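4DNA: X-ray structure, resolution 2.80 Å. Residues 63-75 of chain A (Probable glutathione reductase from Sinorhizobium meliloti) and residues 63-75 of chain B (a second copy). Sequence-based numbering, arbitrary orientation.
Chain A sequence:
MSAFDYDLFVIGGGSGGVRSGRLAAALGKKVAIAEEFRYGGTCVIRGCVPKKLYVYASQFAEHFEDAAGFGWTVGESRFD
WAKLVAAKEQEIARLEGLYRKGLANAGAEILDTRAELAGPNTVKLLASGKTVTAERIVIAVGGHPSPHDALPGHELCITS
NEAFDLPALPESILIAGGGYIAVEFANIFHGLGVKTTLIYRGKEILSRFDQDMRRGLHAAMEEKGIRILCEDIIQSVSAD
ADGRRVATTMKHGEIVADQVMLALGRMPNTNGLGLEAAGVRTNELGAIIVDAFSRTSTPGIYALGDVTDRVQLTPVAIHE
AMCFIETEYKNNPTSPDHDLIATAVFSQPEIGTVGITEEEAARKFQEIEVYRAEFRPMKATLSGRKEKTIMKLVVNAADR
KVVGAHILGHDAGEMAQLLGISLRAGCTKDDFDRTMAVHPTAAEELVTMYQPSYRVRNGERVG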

ATOM      1  N   HIS A  63       4.216  -5.706 -16.300  1.00 72.27           N
ATOM      2  CA  HIS A  63       2.884  -5.197 -16.614  1.00 72.72           C
ATOM      3  C   HIS A  63       2.405  -5.625 -17.964  1.00 74.44           C
ATOM      4  O   HIS A  63       1.233  -5.955 -18.123  1.00 74.57           O
ATOM      5  CB  HIS A  63       2.809  -3.685 -16.482  1.00 71.33           C
ATOM      6  CG  HIS A  63       2.740  -3.208 -15.059  1.00 71.64           C
ATOM      7  ND1 HIS A  63       1.952  -3.792 -14.137  1.00 72.69           N
ATOM      8  CD2 HIS A  63       3.386  -2.155 -14.415  1.00 70.84           C
ATOM      9  CE1 HIS A  63       2.102  -3.159 -12.957  1.00 70.31           C
ATOM     10  NE2 HIS A  63       2.974  -2.156 -13.131  1.00 69.39           N
ATOM     11  N   PHE A  64       3.309  -5.633 -18.942  1.00 73.88           N
ATOM     12  CA  PHE A  64       2.949  -6.008 -20.305  1.00 75.37           C
ATOM     13  C   PHE A  64       2.495  -7.459 -20.393  1.00 77.20           C
ATOM     14  O   PHE A  64       1.432  -7.736 -20.967  1.00 80.09           O
ATOM     15  CB  PHE A  64       4.088  -5.717 -21.295  1.00 75.12           C
ATOM     16  CG  PHE A  64       4.570  -4.282 -21.264  1.00 75.60           C
ATOM     17  CD1 PHE A  64       3.662  -3.220 -21.266  1.00 74.85           C
ATOM     18  CD2 PHE A  64       5.933  -3.991 -21.237  1.00 73.73           C
ATOM     19  CE1 PHE A  64       4.102  -1.909 -21.224  1.00 74.01           C
ATOM     20  CE2 PHE A  64       6.377  -2.679 -21.205  1.00 72.56           C
ATOM     21  CZ  PHE A  64       5.462  -1.638 -21.195  1.00 74.13           C
ATOM     22  N   GLU A  65       3.273  -8.378 -19.826  1.00 75.42           N
ATOM     23  CA  GLU A  65       2.897  -9.792 -19.899  1.00 78.95           C
ATOM     24  C   GLU A  65       1.681 -10.083 -19.023  1.00 78.62           C
ATOM     25  O   GLU A  65       0.812 -10.887 -19.391  1.00 79.37           O
ATOM     26  CB  GLU A  65       4.075 -10.729 -19.596  1.00 80.53           C
ATOM     27  CG  GLU A  65       4.842 -10.391 -18.329  1.00 78.31           C
ATOM     28  CD  GLU A  65       6.346 -10.606 -18.466  1.00 84.28           C
ATOM     29  OE1 GLU A  65       6.940 -10.100 -19.449  1.00 82.18           O
ATOM     30  OE2 GLU A  65       6.938 -11.269 -17.582  1.00 87.55           O
ATOM     31  N   ASP A  66       1.602  -9.396 -17.888  1.00 76.65           N
ATOM     32  CA  ASP A  66       0.496  -9.597 -16.966  1.00 77.33           C
ATOM     33  C   ASP A  66      -0.839  -9.187 -17.552  1.00 77.86           C
ATOM     34  O   ASP A  66      -1.855  -9.765 -17.188  1.00 78.43           O
ATOM     35  CB  ASP A  66       0.740  -8.879 -15.645  1.00 76.08           C
ATOM     36  CG  ASP A  66       1.517  -9.731 -14.659  1.00 77.77           C
ATOM     37  OD1 ASP A  66       1.998 -10.833 -15.058  1.00 78.41           O
ATOM     38  OD2 ASP A  66       1.625  -9.307 -13.482  1.00 74.93           O
ATOM     39  N   ALA A  67      -0.836  -8.215 -18.467  1.00 77.96           N
ATOM     40  CA  ALA A  67      -2.071  -7.698 -19.071  1.00 76.19           C
ATOM     41  C   ALA A  67      -2.771  -8.736 -19.937  1.00 79.50           C
ATOM     42  O   ALA A  67      -3.966  -8.623 -20.192  1.00 78.62           O
ATOM     43  CB  ALA A  67      -1.796  -6.440 -19.879  1.00 74.40           C
ATOM     44  N   ALA A  68      -2.020  -9.743 -20.385  1.00 80.62           N
ATOM     45  CA  ALA A  68      -2.539 -10.748 -21.315  1.00 80.73           C
ATOM     46  C   ALA A  68      -3.734 -11.485 -20.719  1.00 80.95           C
ATOM     47  O   ALA A  68      -4.760 -11.676 -21.379  1.00 81.52           O
ATOM     48  CB  ALA A  68      -1.443 -11.727 -21.704  1.00 81.56           C
ATOM     49  N   GLY A  69      -3.599 -11.851 -19.446  1.00 80.77           N
ATOM     50  CA  GLY A  69      -4.620 -12.609 -18.734  1.00 80.08           C
ATOM     51  C   GLY A  69      -5.876 -11.819 -18.457  1.00 80.10           C
ATOM     52  O   GLY A  69      -6.854 -12.374 -17.967  1.00 81.10           O
ATOM     53  N   PHE A  70      -5.849 -10.528 -18.776  1.00 79.93           N
ATOM     54  CA  PHE A  70      -7.005  -9.652 -18.606  1.00 79.72           C
ATOM     55  C   PHE A  70      -7.668  -9.217 -19.920  1.00 82.78           C
ATOM     56  O   PHE A  70      -8.405  -8.231 -19.943  1.00 82.32           O
ATOM     57  CB  PHE A  70      -6.613  -8.430 -17.779  1.00 77.71           C
ATOM     58  CG  PHE A  70      -6.448  -8.724 -16.318  1.00 76.60           C
ATOM     59  CD1 PHE A  70      -5.255  -9.242 -15.828  1.00 75.52           C
ATOM     60  CD2 PHE A  70      -7.488  -8.490 -15.428  1.00 76.47           C
ATOM     61  CE1 PHE A  70      -5.098  -9.522 -14.478  1.00 74.49           C
ATOM     62  CE2 PHE A  70      -7.339  -8.763 -14.079  1.00 75.70           C
ATOM     63  CZ  PHE A  70      -6.138  -9.276 -13.598  1.00 74.76           C
ATOM     64  N   GLY A  71      -7.408  -9.945 -21.008  1.00 83.62           N
ATOM     65  CA  GLY A  71      -8.077  -9.684 -22.287  1.00 85.30           C
ATOM     66  C   GLY A  71      -7.393  -8.647 -23.158  1.00 86.83           C
ATOM     67  O   GLY A  71      -7.949  -8.216 -24.179  1.00 87.21           O
ATOM     68  N   TRP A  72      -6.192  -8.243 -22.739  1.00 84.15           N
ATOM     69  CA  TRP A  72      -5.342  -7.366 -23.532  1.00 84.08           C
ATOM     70  C   TRP A  72      -4.387  -8.170 -24.367  1.00 84.72           C
ATOM     71  O   TRP A  72      -3.929  -9.235 -23.957  1.00 83.62           O
ATOM     72  CB  TRP A  72      -4.538  -6.439 -22.640  1.00 80.00           C
ATOM     73  CG  TRP A  72      -5.311  -5.292 -22.036  1.00 78.92           C
ATOM     74  CD1 TRP A  72      -5.951  -5.261 -20.800  1.00 78.15           C
ATOM     75  CD2 TRP A  72      -5.520  -3.946 -22.605  1.00 79.06           C
ATOM     76  NE1 TRP A  72      -6.528  -4.039 -20.579  1.00 78.16           N
ATOM     77  CE2 TRP A  72      -6.312  -3.206 -21.623  1.00 79.21           C
ATOM     78  CE3 TRP A  72      -5.147  -3.311 -23.780  1.00 79.76           C
ATOM     79  CZ2 TRP A  72      -6.704  -1.886 -21.837  1.00 79.42           C
ATOM     80  CZ3 TRP A  72      -5.550  -1.985 -23.981  1.00 80.38           C
ATOM     81  CH2 TRP A  72      -6.313  -1.295 -23.036  1.00 79.81           C
ATOM     82  N   THR A  73      -4.096  -7.660 -25.557  1.00 86.08           N
ATOM     83  CA  THR A  73      -3.023  -8.159 -26.396  1.00 85.81           C
ATOM     84  C   THR A  73      -2.173  -6.930 -26.649  1.00 85.80           C
ATOM     85  O   THR A  73      -2.611  -5.986 -27.322  1.00 88.59           O
ATOM     86  CB  THR A  73      -3.556  -8.718 -27.733  1.00 88.87           C
ATOM     87  OG1 THR A  73      -4.849  -9.286 -27.522  1.00 90.89           O
ATOM     88  CG2 THR A  73      -2.639  -9.798 -28.288  1.00 87.21           C
ATOM     89  N   VAL A  74      -0.979  -6.914 -26.072  1.00 85.95           N
ATOM     90  CA  VAL A  74      -0.060  -5.806 -26.287  1.00 86.03           C
ATOM     91  C   VAL A  74       0.992  -6.226 -27.306  1.00 90.11           C
ATOM     92  O   VAL A  74       1.609  -7.291 -27.159  1.00 88.28           O
ATOM     93  CB  VAL A  74       0.668  -5.379 -25.001  1.00 84.26           C
ATOM     94  CG1 VAL A  74       1.007  -3.903 -25.082  1.00 85.98           C
ATOM     95  CG2 VAL A  74      -0.163  -5.671 -23.759  1.00 78.13           C
ATOM     96  N   GLY A  75       1.179  -5.403 -28.342  1.00 92.60           N
ATOM     97  CA  GLY A  75       2.223  -5.631 -29.352  1.00 90.94           C
ATOM     98  C   GLY A  75       3.574  -5.429 -28.692  1.00 90.43           C
ATOM     99  O   GLY A  75       3.661  -4.755 -27.653  1.00 90.30           O
TER
ATOM    100  N   HIS B  63      -1.056   2.133 -17.302  1.00 72.09           N
ATOM    101  CA  HIS B  63       0.291   1.552 -17.282  1.00 69.62           C
ATOM    102  C   HIS B  63       0.972   1.735 -18.604  1.00 70.10           C
ATOM    103  O   HIS B  63       2.160   2.025 -18.660  1.00 69.38           O
ATOM    104  CB  HIS B  63       0.263   0.058 -16.937  1.00 69.81           C
ATOM    105  CG  HIS B  63      -0.092  -0.250 -15.488  1.00 71.41           C
ATOM    106  ND1 HIS B  63       0.118   0.622 -14.474  1.00 71.14           N
ATOM    107  CD2 HIS B  63      -0.621  -1.400 -14.904  1.00 70.14           C
ATOM    108  CE1 HIS B  63      -0.286   0.072 -13.316  1.00 67.90           C
ATOM    109  NE2 HIS B  63      -0.730  -1.167 -13.577  1.00 68.60           N
ATOM    110  N   PHE B  64       0.228   1.565 -19.688  1.00 71.24           N
ATOM    111  CA  PHE B  64       0.817   1.668 -21.009  1.00 71.30           C
ATOM    112  C   PHE B  64       1.296   3.083 -21.297  1.00 71.78           C
ATOM    113  O   PHE B  64       2.332   3.266 -21.938  1.00 71.69           O
ATOM    114  CB  PHE B  64      -0.163   1.204 -22.097  1.00 72.20           C
ATOM    115  CG  PHE B  64      -0.559  -0.244 -21.990  1.00 72.79           C
ATOM    116  CD1 PHE B  64       0.357  -1.213 -21.566  1.00 71.46           C
ATOM    117  CD2 PHE B  64      -1.847  -0.646 -22.334  1.00 73.22           C
ATOM    118  CE1 PHE B  64      -0.009  -2.542 -21.471  1.00 70.75           C
ATOM    119  CE2 PHE B  64      -2.215  -1.980 -22.243  1.00 73.50           C
ATOM    120  CZ  PHE B  64      -1.295  -2.926 -21.808  1.00 73.04           C
ATOM    121  N   GLU B  65       0.545   4.081 -20.833  1.00 71.55           N
ATOM    122  CA  GLU B  65       0.904   5.464 -21.122  1.00 71.89           C
ATOM    123  C   GLU B  65       2.054   5.905 -20.236  1.00 70.89           C
ATOM    124  O   GLU B  65       2.978   6.582 -20.700  1.00 70.91           O
ATOM    125  CB  GLU B  65      -0.279   6.396 -20.929  1.00 72.67           C
ATOM    126  CG  GLU B  65      -1.494   6.031 -21.755  1.00 76.70           C
ATOM    127  CD  GLU B  65      -2.737   6.814 -21.352  1.00 81.11           C
ATOM    128  OE1 GLU B  65      -2.763   7.368 -20.223  1.00 82.28           O
ATOM    129  OE2 GLU B  65      -3.692   6.876 -22.163  1.00 81.20           O
ATOM    130  N   ASP B  66       1.993   5.513 -18.963  1.00 69.83           N
ATOM    131  CA  ASP B  66       3.007   5.888 -17.994  1.00 69.83           C
ATOM    132  C   ASP B  66       4.347   5.394 -18.503  1.00 67.85           C
ATOM    133  O   ASP B  66       5.374   6.023 -18.296  1.00 66.52           O
ATOM    134  CB  ASP B  66       2.693   5.282 -16.629  1.00 68.17           C
ATOM    135  CG  ASP B  66       1.412   5.865 -15.969  1.00 71.18           C
ATOM    136  OD1 ASP B  66       0.802   6.843 -16.477  1.00 74.43           O
ATOM    137  OD2 ASP B  66       1.018   5.334 -14.899  1.00 70.08           O
ATOM    138  N   ALA B  67       4.301   4.279 -19.219  1.00 68.44           N
ATOM    139  CA  ALA B  67       5.488   3.567 -19.634  1.00 67.82           C
ATOM    140  C   ALA B  67       6.364   4.452 -20.486  1.00 67.89           C
ATOM    141  O   ALA B  67       7.579   4.503 -20.292  1.00 67.88           O
ATOM    142  CB  ALA B  67       5.102   2.310 -20.389  1.00 69.57           C
ATOM    143  N   ALA B  68       5.735   5.157 -21.418  1.00 69.75           N
ATOM    144  CA  ALA B  68       6.414   6.106 -22.288  1.00 69.64           C
ATOM    145  C   ALA B  68       7.425   6.951 -21.524  1.00 68.75           C
ATOM    146  O   ALA B  68       8.557   7.082 -21.942  1.00 68.78           O
ATOM    147  CB  ALA B  68       5.396   6.985 -22.983  1.00 70.09           C
ATOM    148  N   GLY B  69       7.023   7.487 -20.383  1.00 68.39           N
ATOM    149  CA  GLY B  69       7.878   8.379 -19.617  1.00 68.47           C
ATOM    150  C   GLY B  69       9.150   7.760 -19.069  1.00 67.84           C
ATOM    151  O   GLY B  69      10.080   8.481 -18.688  1.00 67.83           O
ATOM    152  N   PHE B  70       9.203   6.430 -19.033  1.00 67.56           N
ATOM    153  CA  PHE B  70      10.356   5.731 -18.477  1.00 65.99           C
ATOM    154  C   PHE B  70      11.216   5.085 -19.524  1.00 65.78           C
ATOM    155  O   PHE B  70      12.086   4.295 -19.200  1.00 67.26           O
ATOM    156  CB  PHE B  70       9.923   4.715 -17.438  1.00 67.20           C
ATOM    157  CG  PHE B  70       9.336   5.339 -16.210  1.00 68.19           C
ATOM    158  CD1 PHE B  70       8.047   5.884 -16.234  1.00 67.13           C
ATOM    159  CD2 PHE B  70      10.073   5.404 -15.027  1.00 67.95           C
ATOM    160  CE1 PHE B  70       7.504   6.473 -15.101  1.00 67.38           C
ATOM    161  CE2 PHE B  70       9.537   5.996 -13.886  1.00 67.14           C
ATOM    162  CZ  PHE B  70       8.249   6.530 -13.923  1.00 67.70           C
ATOM    163  N   GLY B  71      10.976   5.438 -20.780  1.00 67.51           N
ATOM    164  CA  GLY B  71      11.817   4.994 -21.886  1.00 68.87           C
ATOM    165  C   GLY B  71      11.292   3.812 -22.674  1.00 69.00           C
ATOM    166  O   GLY B  71      11.980   3.294 -23.543  1.00 69.87           O
ATOM    167  N   TRP B  72      10.083   3.369 -22.368  1.00 68.00           N
ATOM    168  CA  TRP B  72       9.489   2.295 -23.140  1.00 69.39           C
ATOM    169  C   TRP B  72       8.716   2.855 -24.291  1.00 71.89           C
ATOM    170  O   TRP B  72       7.978   3.828 -24.140  1.00 71.76           O
ATOM    171  CB  TRP B  72       8.539   1.475 -22.297  1.00 70.67           C
ATOM    172  CG  TRP B  72       9.173   0.567 -21.272  1.00 70.35           C
ATOM    173  CD1 TRP B  72       9.452   0.857 -19.935  1.00 69.15           C
ATOM    174  CD2 TRP B  72       9.576  -0.839 -21.451  1.00 70.33           C
ATOM    175  NE1 TRP B  72       9.985  -0.231 -19.305  1.00 68.96           N
ATOM    176  CE2 TRP B  72      10.096  -1.281 -20.157  1.00 69.49           C
ATOM    177  CE3 TRP B  72       9.570  -1.734 -22.517  1.00 71.76           C
ATOM    178  CZ2 TRP B  72      10.586  -2.566 -19.962  1.00 69.73           C
ATOM    179  CZ3 TRP B  72      10.061  -3.036 -22.306  1.00 71.21           C
ATOM    180  CH2 TRP B  72      10.553  -3.438 -21.059  1.00 70.40           C
ATOM    181  N   THR B  73       8.892   2.258 -25.463  1.00 77.51           N
ATOM    182  CA  THR B  73       7.991   2.494 -26.561  1.00 76.15           C
ATOM    183  C   THR B  73       7.136   1.256 -26.601  1.00 79.00           C
ATOM    184  O   THR B  73       7.648   0.147 -26.728  1.00 80.19           O
ATOM    185  CB  THR B  73       8.728   2.711 -27.892  1.00 79.09           C
ATOM    186  OG1 THR B  73       9.370   3.987 -27.865  1.00 76.96           O
ATOM    187  CG2 THR B  73       7.754   2.697 -29.050  1.00 81.94           C
ATOM    188  N   VAL B  74       5.836   1.450 -26.449  1.00 81.20           N
ATOM    189  CA  VAL B  74       4.919   0.336 -26.369  1.00 81.65           C
ATOM    190  C   VAL B  74       4.191   0.114 -27.685  1.00 86.77           C
ATOM    191  O   VAL B  74       3.684   1.067 -28.296  1.00 86.42           O
ATOM    192  CB  VAL B  74       3.874   0.566 -25.283  1.00 81.50           C
ATOM    193  CG1 VAL B  74       3.219  -0.753 -24.928  1.00 83.64           C
ATOM    194  CG2 VAL B  74       4.509   1.216 -24.063  1.00 77.31           C
ATOM    195  N   GLY B  75       4.132  -1.151 -28.105  1.00 87.77           N
ATOM    196  CA  GLY B  75       3.342  -1.554 -29.278  1.00 89.08           C
ATOM    197  C   GLY B  75       1.860  -1.239 -29.127  1.00 90.34           C
ATOM    198  O   GLY B  75       1.393  -0.916 -28.031  1.00 89.19           O
TER

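The two copies of residues 63-75 meet in a near-symmetric, largely apolar and aromatic contact, in which some residues meet their own counterparts across a local twofold, each phenylalanine reaches across to W72, A67 and V74 of the other copy, and no hydrogen bond crosses between the stretches. Together they bury 545 Å² of surface.

Each stretch enters as the last part of a helix, passes through a turn and continues into a short strand. The backbones approach at two places. On the helical side, the CA atoms of H63(A) and H63(B) lie 7.3 Å apart and those of F64(A) and F64(B) 8.0 Å apart, which leaves room for side chains between the helices. At the far end the CA atoms of G75(A) and G75(B) are separated by 4.2 Å, so there the main chains themselves touch.

The histidines form a face-to-face stack. Both CA-to-CB bonds point toward the partner and both side chains take the m rotamer; the rings lie one over the other with centroids 3.9 Å apart and planes at 18°. The closest atoms, H63(A) CE1 and H63(B) NE2, are 3.5 Å apart, a van der Waals separation between flat, polarizable rings.

The phenylalanines form the centre of the contact and lose the most area, 109 Å² for F64(A) and 111 Å² for F64(B). Their CA-to-CB bonds run sideways, yet the m rotamers carry the rings to the other copy. The two rings meet at their edges, with F64(A) CD1 3.7 Å from F64(B) CE1. Each ring then directs its edge at the face of the opposing tryptophan: F64(A) CE2 lies 3.6 Å from W72(B) CE3, and F64(B) CE2 lies 3.6 Å from W72(A) CE3. Planes at 73° and 78° give the edge-to-face geometry, in which the slightly positive C-H rim of one ring faces the electron-rich surface of the other. The indole NE1 atoms remain free of this apolar contact and are hydrogen-bonded elsewhere in the structure.

Alanine and valine complete the surroundings of each phenylalanine. The methyl groups of A67(A) and A67(B) add an apolar contact at the end of each ring, with F64(A) CZ 4.0 Å from A67(B) CB and A67(A) CB 4.0 Å from F64(B) CZ. Symmetry is looser at the valines: V74(A) CG2 comes to 3.6 Å from F64(B) CZ, whereas V74(B) CG1 stays 4.0 Å from F64(A) CE1. The two valines also touch each other, V74(A) CG1 to V74(B) CG1 at 3.9 Å.

Beyond them, G75(A) O packs 3.6 Å from G75(B) CA. Lack of a side chain matters here, since a CB on G75(B) would fall 2.5 Å from G75(A) C.

Within each copy, the turn brings tryptophan back beside the helix. F70(A) N donates to A67(A) O at 3.0 Å and G71(A) N to A68(A) O at 3.2 Å; in chain B, A68(B) to G71(B) form a type I turn. G71(A) and G71(B) have positive phi, where a CB would jam against the preceding carbonyl oxygen.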